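Local coordinates for protein 373aa long hypothetical citrate synthase (Sulfolobus tokodaii, PDB 1VGP) that belongs to the citrate synthase family of mostly helical proteins and is found here as a dimer of two copies, at residues I50-L55 and H342-I347; D76-F81 and P125-N130; I266-A271 and I288-E293. All coordinates share one frame; numbering follows the deposited sequence.

Contact 1 of 3, residues I50-L55 and H342-I347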
loop_
_atom_site.group_PDB
_atom_site.type_symbol
_atom_site.label_atom_id
_atom_site.label_comp_id
_atom_site.label_asym_id
_atom_site.label_seq_id
_atom_site.Cartn_x
_atom_site.Cartn_y
_atom_site.Cartn_z
ATOM N N ILE A 50 8.522 -9.676 19.988
ATOM C CA ILE A 50 8.043 -9.966 18.657
ATOM C C ILE A 50 8.977 -9.380 17.613
ATOM O O ILE A 50 9.243 -10.021 16.601
ATOM C CB ILE A 50 6.586 -9.465 18.501
ATOM C CG1 ILE A 50 5.651 -10.620 18.859
ATOM C CG2 ILE A 50 6.312 -8.980 17.086
ATOM C CD1 ILE A 50 4.200 -10.285 18.797
ATOM N N LEU A 51 9.502 -8.184 17.863
ATOM C CA LEU A 51 10.476 -7.610 16.939
ATOM C C LEU A 51 11.784 -8.408 16.914
ATOM O O LEU A 51 12.349 -8.647 15.854
ATOM C CB LEU A 51 10.787 -6.154 17.305
ATOM C CG LEU A 51 9.696 -5.088 17.143
ATOM C CD1 LEU A 51 10.298 -3.724 17.411
ATOM C CD2 LEU A 51 9.107 -5.145 15.747
ATOM N N TYR A 52 12.270 -8.817 18.079
ATOM C CA TYR A 52 13.626 -9.353 18.177
ATOM C C TYR A 52 13.691 -10.849 18.449
ATOM O O TYR A 52 14.758 -11.442 18.382
ATOM C CB TYR A 52 14.394 -8.604 19.253
ATOM C CG TYR A 52 14.547 -7.140 18.944
ATOM C CD1 TYR A 52 15.160 -6.727 17.763
ATOM C CD2 TYR A 52 14.074 -6.165 19.820
ATOM C CE1 TYR A 52 15.302 -5.375 17.455
ATOM C CE2 TYR A 52 14.209 -4.811 19.525
ATOM C CZ TYR A 52 14.823 -4.421 18.341
ATOM O OH TYR A 52 14.965 -3.087 18.038
ATOM N N GLY A 53 12.554 -11.459 18.769
ATOM C CA GLY A 53 12.509 -12.910 18.860
ATOM C C GLY A 53 12.922 -13.487 20.205
ATOM O O GLY A 53 13.089 -14.696 20.329
ATOM N N LYS A 54 13.087 -12.641 21.217
ATOM C CA LYS A 54 13.293 -13.147 22.570
ATOM C C LYS A 54 12.903 -12.112 23.619
ATOM O O LYS A 54 12.905 -10.912 23.341
ATOM C CB LYS A 54 14.755 -13.565 22.771
ATOM C CG LYS A 54 15.770 -12.486 22.411
ATOM C CD LYS A 54 16.573 -12.020 23.628
ATOM C CE LYS A 54 17.519 -10.873 23.262
ATOM N NZ LYS A 54 18.751 -10.854 24.109
ATOM N N LEU A 55 12.557 -12.586 24.815
ATOM C CA LEU A 55 12.259 -11.702 25.933
ATOM C C LEU A 55 13.517 -10.921 26.267
ATOM O O LEU A 55 14.611 -11.485 26.283
ATOM C CB LEU A 55 11.814 -12.512 27.151
ATOM C CG LEU A 55 10.536 -13.343 26.998
ATOM C CD1 LEU A 55 10.459 -14.351 28.117
ATOM C CD2 LEU A 55 9.308 -12.434 27.010
ATOM N N HIS A 342 7.405 -8.622 10.725
ATOM C CA HIS A 342 7.385 -9.486 9.551
ATOM C C HIS A 342 8.298 -8.959 8.459
ATOM O O HIS A 342 9.016 -9.739 7.823
ATOM C CB HIS A 342 5.952 -9.628 9.022
ATOM C CG HIS A 342 5.164 -10.672 9.742
ATOM N ND1 HIS A 342 5.353 -12.018 9.525
ATOM C CD2 HIS A 342 4.255 -10.573 10.738
ATOM C CE1 HIS A 342 4.597 -12.704 10.361
ATOM N NE2 HIS A 342 3.919 -11.853 11.109
ATOM N N ILE A 343 8.273 -7.641 8.256
ATOM C CA ILE A 343 9.145 -6.979 7.294
ATOM C C ILE A 343 10.613 -7.216 7.664
ATOM O O ILE A 343 11.433 -7.576 6.811
ATOM C CB ILE A 343 8.844 -5.463 7.256
ATOM C CG1 ILE A 343 7.466 -5.230 6.634
ATOM C CG2 ILE A 343 9.927 -4.724 6.490
ATOM C CD1 ILE A 343 6.949 -3.807 6.761
ATOM N N MET A 344 10.930 -7.020 8.943
ATOM C CA MET A 344 12.270 -7.302 9.442
ATOM C C MET A 344 12.650 -8.742 9.113
ATOM O O MET A 344 13.739 -9.009 8.606
ATOM C CB MET A 344 12.334 -7.077 10.951
ATOM C CG MET A 344 12.841 -5.703 11.359
ATOM S SD MET A 344 12.449 -5.269 13.080
ATOM C CE MET A 344 13.722 -6.114 13.960
ATOM N N GLU A 345 11.740 -9.666 9.396
ATOM C CA GLU A 345 11.990 -11.082 9.186
ATOM C C GLU A 345 12.079 -11.427 7.698
ATOM O O GLU A 345 12.917 -12.226 7.294
ATOM C CB GLU A 345 10.875 -11.905 9.831
ATOM C CG GLU A 345 11.056 -13.398 9.696
ATOM C CD GLU A 345 9.936 -14.177 10.343
ATOM O OE1 GLU A 345 8.787 -14.085 9.846
ATOM O OE2 GLU A 345 10.198 -14.879 11.352
ATOM N N TYR A 346 11.212 -10.826 6.892
ATOM C CA TYR A 346 11.133 -11.164 5.480
ATOM C C TYR A 346 12.374 -10.708 4.721
ATOM O O TYR A 346 12.826 -11.383 3.793
ATOM C CB TYR A 346 9.891 -10.530 4.847
ATOM C CG TYR A 346 9.659 -10.970 3.428
ATOM C CD1 TYR A 346 8.934 -12.127 3.155
ATOM C CD2 TYR A 346 10.203 -10.255 2.353
ATOM C CE1 TYR A 346 8.758 -12.570 1.845
ATOM C CE2 TYR A 346 10.036 -10.688 1.042
ATOM C CZ TYR A 346 9.312 -11.851 0.792
ATOM O OH TYR A 346 9.149 -12.309 -0.501
ATOM N N ILE A 347 12.934 -9.563 5.101
ATOM C CA ILE A 347 14.019 -8.986 4.305
ATOM C C ILE A 347 15.428 -9.422 4.723
ATOM O O ILE A 347 16.404 -8.898 4.198
ATOM C CB ILE A 347 13.974 -7.426 4.298
ATOM C CG1 ILE A 347 14.154 -6.873 5.713
ATOM C CG2 ILE A 347 12.672 -6.948 3.696
ATOM C CD1 ILE A 347 14.236 -5.368 5.756
#
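Met-344 reaches across from helix 327-346 to touch Leu-51 and Tyr-52 at the end of helix 43-52. This is helix-to-helix packing in the mostly helical citrate synthase fold. The nearest CA atoms are those of Leu-51 and Met-344, 7.7 Å apart. CB of Met-344 points toward the other helix but stays short of touching it. CG carries the chain onward. SD is the first atom to come near, with Leu-51 CD2 4.3 Å from Met-344 SD. The chain then bends at its last torsion (chi3 81°), and this turns the methyl toward the backbone of the other helix. Met-344 CE lies 3.4 Å from the carbonyl O of Leu-51. The same methyl approaches the Tyr-52 ring obliquely, 3.9 Å from Tyr-52 CE1. The bond from CA to CB of Tyr-52 points away from Met-344, yet with CG anti to the carbonyl carbon (chi1 -62°) the ring comes within contact of the methionine methyl. Leu-51 CB covers one face of this ring. The phenol end is held apart from the contact, by a hydrogen bond to Asp-114. Helix 58-70 adds Phe-64 against both Leu-51 and Tyr-52. The second-nearest ring atom to the methionine methyl is Tyr-52 CD1, 4.1 Å from Met-344 CE.

Contact 2 of 3, residues D76-F81 and P125-N130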
loop_
_atom_site.group_PDB
_atom_site.type_symbol
_atom_site.label_atom_id
_atom_site.label_comp_id
_atom_site.label_asym_id
_atom_site.label_seq_id
_atom_site.Cartn_x
_atom_site.Cartn_y
_atom_site.Cartn_z
ATOM N N ASP A 76 5.344 19.156 13.479
ATOM C CA ASP A 76 4.313 20.188 13.413
ATOM C C ASP A 76 3.461 20.081 12.154
ATOM O O ASP A 76 2.256 20.360 12.183
ATOM C CB ASP A 76 4.948 21.575 13.474
ATOM C CG ASP A 76 5.988 21.682 14.559
ATOM O OD1 ASP A 76 7.102 21.151 14.351
ATOM O OD2 ASP A 76 5.690 22.285 15.615
ATOM N N PHE A 77 4.094 19.691 11.052
ATOM C CA PHE A 77 3.396 19.611 9.788
ATOM C C PHE A 77 2.224 18.646 9.899
ATOM O O PHE A 77 1.098 18.989 9.538
ATOM C CB PHE A 77 4.349 19.168 8.668
ATOM C CG PHE A 77 3.804 19.391 7.282
ATOM C CD1 PHE A 77 3.234 20.613 6.934
ATOM C CD2 PHE A 77 3.851 18.380 6.332
ATOM C CE1 PHE A 77 2.714 20.824 5.652
ATOM C CE2 PHE A 77 3.337 18.580 5.051
ATOM C CZ PHE A 77 2.765 19.805 4.709
ATOM N N ILE A 78 2.470 17.447 10.419
ATOM C CA ILE A 78 1.395 16.463 10.500
ATOM C C ILE A 78 0.357 16.835 11.572
ATOM O O ILE A 78 -0.843 16.589 11.402
ATOM C CB ILE A 78 1.944 14.990 10.728
ATOM C CG1 ILE A 78 2.063 14.694 12.216
ATOM C CG2 ILE A 78 3.300 14.793 10.041
ATOM C CD1 ILE A 78 0.986 13.747 12.717
ATOM N N ILE A 79 0.802 17.461 12.657
ATOM C CA ILE A 79 -0.146 18.009 13.635
ATOM C C ILE A 79 -1.014 19.099 13.005
ATOM O O ILE A 79 -2.214 19.199 13.279
ATOM C CB ILE A 79 0.593 18.575 14.870
ATOM C CG1 ILE A 79 0.913 17.428 15.833
ATOM C CG2 ILE A 79 -0.269 19.603 15.581
ATOM C CD1 ILE A 79 1.919 17.770 16.898
ATOM N N LYS A 80 -0.395 19.904 12.147
ATOM C CA LYS A 80 -1.099 20.919 11.369
ATOM C C LYS A 80 -2.137 20.252 10.475
ATOM O O LYS A 80 -3.276 20.714 10.346
ATOM C CB LYS A 80 -0.079 21.677 10.520
ATOM C CG LYS A 80 -0.612 22.867 9.762
ATOM C CD LYS A 80 0.546 23.795 9.425
ATOM C CE LYS A 80 0.219 24.757 8.280
ATOM N NZ LYS A 80 -0.926 25.666 8.577
ATOM N N PHE A 81 -1.714 19.154 9.858
ATOM C CA PHE A 81 -2.599 18.322 9.061
ATOM C C PHE A 81 -3.828 17.919 9.865
ATOM O O PHE A 81 -4.957 18.026 9.385
ATOM C CB PHE A 81 -1.851 17.064 8.598
ATOM C CG PHE A 81 -2.753 15.975 8.087
ATOM C CD1 PHE A 81 -3.565 16.184 6.970
ATOM C CD2 PHE A 81 -2.784 14.732 8.720
ATOM C CE1 PHE A 81 -4.392 15.173 6.490
ATOM C CE2 PHE A 81 -3.604 13.719 8.248
ATOM C CZ PHE A 81 -4.414 13.939 7.128
ATOM N N PRO A 125 -0.397 5.789 18.368
ATOM C CA PRO A 125 -1.360 6.226 19.386
ATOM C C PRO A 125 -1.521 7.752 19.460
ATOM O O PRO A 125 -2.630 8.253 19.669
ATOM C CB PRO A 125 -0.820 5.606 20.682
ATOM C CG PRO A 125 0.617 5.283 20.392
ATOM C CD PRO A 125 0.666 4.940 18.940
ATOM N N THR A 126 -0.420 8.478 19.259
ATOM C CA THR A 126 -0.436 9.941 19.237
ATOM C C THR A 126 -1.280 10.474 18.087
ATOM O O THR A 126 -2.048 11.421 18.263
ATOM C CB THR A 126 0.988 10.530 19.097
ATOM O OG1 THR A 126 1.913 9.781 19.891
ATOM C CG2 THR A 126 1.016 11.959 19.560
ATOM N N ILE A 127 -1.132 9.876 16.906
ATOM C CA ILE A 127 -1.981 10.234 15.766
ATOM C C ILE A 127 -3.443 9.961 16.112
ATOM O O ILE A 127 -4.310 10.810 15.916
ATOM C CB ILE A 127 -1.627 9.409 14.507
ATOM C CG1 ILE A 127 -0.186 9.701 14.072
ATOM C CG2 ILE A 127 -2.602 9.726 13.384
ATOM C CD1 ILE A 127 0.294 8.832 12.924
ATOM N N VAL A 128 -3.708 8.770 16.634
ATOM C CA VAL A 128 -5.076 8.353 16.870
ATOM C C VAL A 128 -5.737 9.232 17.938
ATOM O O VAL A 128 -6.801 9.810 17.704
ATOM C CB VAL A 128 -5.131 6.860 17.283
ATOM C CG1 VAL A 128 -6.568 6.426 17.544
ATOM C CG2 VAL A 128 -4.530 6.005 16.178
ATOM N N ALA A 129 -5.104 9.351 19.100
ATOM C CA ALA A 129 -5.696 10.127 20.190
ATOM C C ALA A 129 -5.891 11.598 19.796
ATOM O O ALA A 129 -6.937 12.191 20.081
ATOM C CB ALA A 129 -4.822 10.028 21.445
ATOM N N ASN A 130 -4.886 12.176 19.137
ATOM C CA ASN A 130 -4.928 13.580 18.737
ATOM C C ASN A 130 -6.095 13.851 17.805
ATOM O O ASN A 130 -6.766 14.876 17.911
ATOM C CB ASN A 130 -3.628 13.975 18.040
ATOM C CG ASN A 130 -2.534 14.360 19.021
ATOM O OD1 ASN A 130 -1.466 14.837 18.624
ATOM N ND2 ASN A 130 -2.794 14.155 20.314
#
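Ile-78 and Ile-79 of helix 76-84 pack against Ile-127 and Asn-130 of helix 113-135. This is a buried helix-helix contact in the mostly helical citrate synthase fold. Ile-79 CA and Ile-127 CA make the closest CA pair, at 8.3 Å. That spacing leaves the side chains to bridge the gap, and they meet lightly.

The apolar part is one isoleucine pair. CB of Ile-78 points toward the other helix, and its delta methyl leads. Ile-78 CD1 comes within 4.4 Å of Ile-127 CG1. Ile-127 keeps CG1 anti to its carbonyl carbon (chi1 -62°), and this methylene is the part met by the methyl. Leu-95 and Ala-98 of helix 91-105 also pack on Ile-127.

The mixed part joins an isoleucine to an amide. Ile-79 CG1 lies 4.5 Å from Asn-130 OD1. This is a van der Waals approach. Leu-74 touches Asn-130, and Ile-140 touches both Ile-79 and Asn-130.

No hydrogen bond crosses between the segments. The backbone bonds are those of each helix, as in Lys-80 N to Asp-76 O at 2.7 Å. The second helix is kinked at Pro-125, where the N atoms of Pro-125 and Thr-126 lack a bond to the preceding turn. Thr-126 OG1 is hydrogen-bonded to Arg-72 O. Phe-77 of the first helix packs on Phe-81 of the second subunit, so the dimer interface is close by. As modelled, the amide turns its oxygen to the isoleucine: Asn-130 ND2 is 6.7 Å from Ile-79 CG1.

Contact 3 of 3, residues I266-A271 and I288-E293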
loop_
_atom_site.group_PDB
_atom_site.type_symbol
_atom_site.label_atom_id
_atom_site.label_comp_id
_atom_site.label_asym_id
_atom_site.label_seq_id
_atom_site.Cartn_x
_atom_site.Cartn_y
_atom_site.Cartn_z
ATOM N N ILE A 266 -9.342 -14.377 26.895
ATOM C CA ILE A 266 -8.562 -13.472 27.724
ATOM C C ILE A 266 -9.245 -12.113 27.850
ATOM O O ILE A 266 -9.300 -11.544 28.937
ATOM C CB ILE A 266 -7.151 -13.265 27.140
ATOM C CG1 ILE A 266 -6.392 -14.593 27.136
ATOM C CG2 ILE A 266 -6.405 -12.227 27.956
ATOM C CD1 ILE A 266 -5.036 -14.519 26.461
ATOM N N LEU A 267 -9.767 -11.601 26.741
ATOM C CA LEU A 267 -10.345 -10.267 26.718
ATOM C C LEU A 267 -11.681 -10.204 27.462
ATOM O O LEU A 267 -12.071 -9.146 27.971
ATOM C CB LEU A 267 -10.534 -9.793 25.274
ATOM C CG LEU A 267 -10.750 -8.288 25.084
ATOM C CD1 LEU A 267 -9.630 -7.509 25.752
ATOM C CD2 LEU A 267 -10.802 -7.959 23.617
ATOM N N LYS A 268 -12.380 -11.334 27.527
ATOM C CA LYS A 268 -13.688 -11.378 28.177
ATOM C C LYS A 268 -13.630 -10.899 29.621
ATOM O O LYS A 268 -14.570 -10.277 30.115
ATOM C CB LYS A 268 -14.255 -12.796 28.146
ATOM C CG LYS A 268 -15.557 -12.938 28.910
ATOM C CD LYS A 268 -16.145 -14.332 28.772
ATOM C CE LYS A 268 -17.391 -14.477 29.623
ATOM N NZ LYS A 268 -17.926 -15.855 29.542
ATOM N N GLN A 269 -12.532 -11.195 30.303
ATOM C CA GLN A 269 -12.438 -10.851 31.714
ATOM C C GLN A 269 -12.444 -9.337 31.875
ATOM O O GLN A 269 -13.007 -8.815 32.838
ATOM C CB GLN A 269 -11.169 -11.456 32.330
ATOM C CG GLN A 269 -9.868 -10.825 31.811
ATOM C CD GLN A 269 -8.606 -11.419 32.437
ATOM O OE1 GLN A 269 -8.266 -11.132 33.601
ATOM N NE2 GLN A 269 -7.902 -12.247 31.662
ATOM N N TYR A 270 -11.834 -8.633 30.924
ATOM C CA TYR A 270 -11.735 -7.167 30.998
ATOM C C TYR A 270 -12.997 -6.475 30.492
ATOM O O TYR A 270 -13.366 -5.409 30.982
ATOM C CB TYR A 270 -10.521 -6.665 30.204
ATOM C CG TYR A 270 -9.194 -7.145 30.759
ATOM C CD1 TYR A 270 -8.512 -8.213 30.164
ATOM C CD2 TYR A 270 -8.652 -6.585 31.917
ATOM C CE1 TYR A 270 -7.341 -8.711 30.712
ATOM C CE2 TYR A 270 -7.473 -7.083 32.471
ATOM C CZ TYR A 270 -6.829 -8.142 31.871
ATOM O OH TYR A 270 -5.681 -8.652 32.429
ATOM N N ALA A 271 -13.653 -7.084 29.510
ATOM C CA ALA A 271 -14.946 -6.597 29.061
ATOM C C ALA A 271 -15.878 -6.592 30.272
ATOM O O ALA A 271 -16.491 -5.588 30.614
ATOM C CB ALA A 271 -15.493 -7.509 27.977
ATOM N N ILE A 288 -26.266 -8.284 27.681
ATOM C CA ILE A 288 -26.698 -8.725 26.347
ATOM C C ILE A 288 -25.712 -9.749 25.812
ATOM O O ILE A 288 -26.090 -10.833 25.362
ATOM C CB ILE A 288 -26.718 -7.560 25.312
ATOM C CG1 ILE A 288 -27.544 -6.371 25.827
ATOM C CG2 ILE A 288 -27.263 -8.061 23.982
ATOM C CD1 ILE A 288 -28.980 -6.670 26.026
ATOM N N ALA A 289 -24.437 -9.377 25.861
ATOM C CA ALA A 289 -23.359 -10.129 25.229
ATOM C C ALA A 289 -23.199 -11.531 25.829
ATOM O O ALA A 289 -22.969 -12.507 25.110
ATOM C CB ALA A 289 -22.056 -9.343 25.359
ATOM N N GLU A 290 -23.320 -11.638 27.145
ATOM C CA GLU A 290 -23.246 -12.945 27.776
ATOM C C GLU A 290 -24.398 -13.823 27.317
ATOM O O GLU A 290 -24.200 -14.976 26.939
ATOM C CB GLU A 290 -23.261 -12.808 29.299
ATOM C CG GLU A 290 -21.913 -13.121 29.918
ATOM C CD GLU A 290 -21.818 -12.689 31.362
ATOM O OE1 GLU A 290 -20.676 -12.607 31.882
ATOM O OE2 GLU A 290 -22.881 -12.435 31.974
ATOM N N LYS A 291 -25.599 -13.261 27.336
ATOM C CA LYS A 291 -26.772 -13.947 26.819
ATOM C C LYS A 291 -26.575 -14.433 25.383
ATOM O O LYS A 291 -26.931 -15.568 25.045
ATOM C CB LYS A 291 -27.979 -13.017 26.892
ATOM C CG LYS A 291 -28.799 -13.191 28.143
ATOM C CD LYS A 291 -29.849 -14.263 27.949
ATOM C CE LYS A 291 -30.239 -14.865 29.284
ATOM N NZ LYS A 291 -29.024 -15.169 30.112
ATOM N N VAL A 292 -26.014 -13.574 24.540
ATOM C CA VAL A 292 -25.717 -13.946 23.160
ATOM C C VAL A 292 -24.632 -15.023 23.107
ATOM O O VAL A 292 -24.743 -15.969 22.328
ATOM C CB VAL A 292 -25.250 -12.720 22.343
ATOM C CG1 VAL A 292 -24.920 -13.132 20.925
ATOM C CG2 VAL A 292 -26.332 -11.667 22.343
ATOM N N GLU A 293 -23.597 -14.880 23.938
ATOM C CA GLU A 293 -22.526 -15.868 24.002
ATOM C C GLU A 293 -23.108 -17.232 24.349
ATOM O O GLU A 293 -22.769 -18.256 23.744
ATOM C CB GLU A 293 -21.498 -15.474 25.071
ATOM C CG GLU A 293 -20.310 -16.432 25.163
ATOM C CD GLU A 293 -19.459 -16.208 26.405
ATOM O OE1 GLU A 293 -19.691 -15.213 27.115
ATOM O OE2 GLU A 293 -18.550 -17.031 26.672
#
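Lys-268 and Glu-293 form a salt bridge between helices 262-278 and 281-300. Even at their closest, from Lys-268 CA to Glu-290 CA, the CA traces stay 9.7 Å apart, so long side chains make the link. Lys-268 is stretched out to its tip, with CG anti to the backbone N (chi1 175°). Glu-293 is extended too, and the two chains cross at about a right angle.

The ammonium nitrogen serves both carboxylate oxygens. Lys-268 NZ is 3.1 Å from Glu-293 OE1 and donates to it. It also donates to Glu-293 OE2, at 3.2 Å from Lys-268 NZ. Each oxygen uses its syn lone pair, so the nitrogen sits in the mouth of the carboxylate. OE2 has a second partner in Tyr-260 OH. Phe-312 of helix 309-319 packs on both Lys-268 and Glu-293.

Glu-290 is a looser neighbour. Its OE1 is 4.4 Å from Lys-268 CE, and Lys-268 NZ is not in contact with it. That oxygen is instead hydrogen-bonded to Tyr-286 OH. The opposite charges may still attract.

A further bond lies within the first helix. Gln-269 NE2 donates to Ile-266 O at 3.1 Å, with an N-H...O angle of 143°. It arrives in the carbonyl plane, on a lone pair. The next carbonyl, Leu-267 O, accepts from Ala-271 N at 3.0 Å and weakly from Tyr-270 N.

The helices run in roughly opposite directions and are joined by a very short link. The arrangement is a helical hairpin with a lysine-glutamate bridge across it, probably in the small domain of the citrate synthase fold.

In the fold
From the N terminus, the chain first reaches 50-55, whose partner is 342-347 near the far end. Contact 1 therefore closes a loop of 286 residues and ties helix 43-52 to helix 327-346. Contacts 2 and 3 are both nested inside it. Contact 2 closes early, linking helix 76-84 to helix 113-135. Contact 3 follows in series, with only 16 residues between its segments. It joins two successive helices. No two of these loops cross. The three sites are well separated, with centres 27 to 33 Å apart and no touch between them. Contacts 1 and 2 both reach the second subunit, whereas no other chain of the assembly touches contact 3.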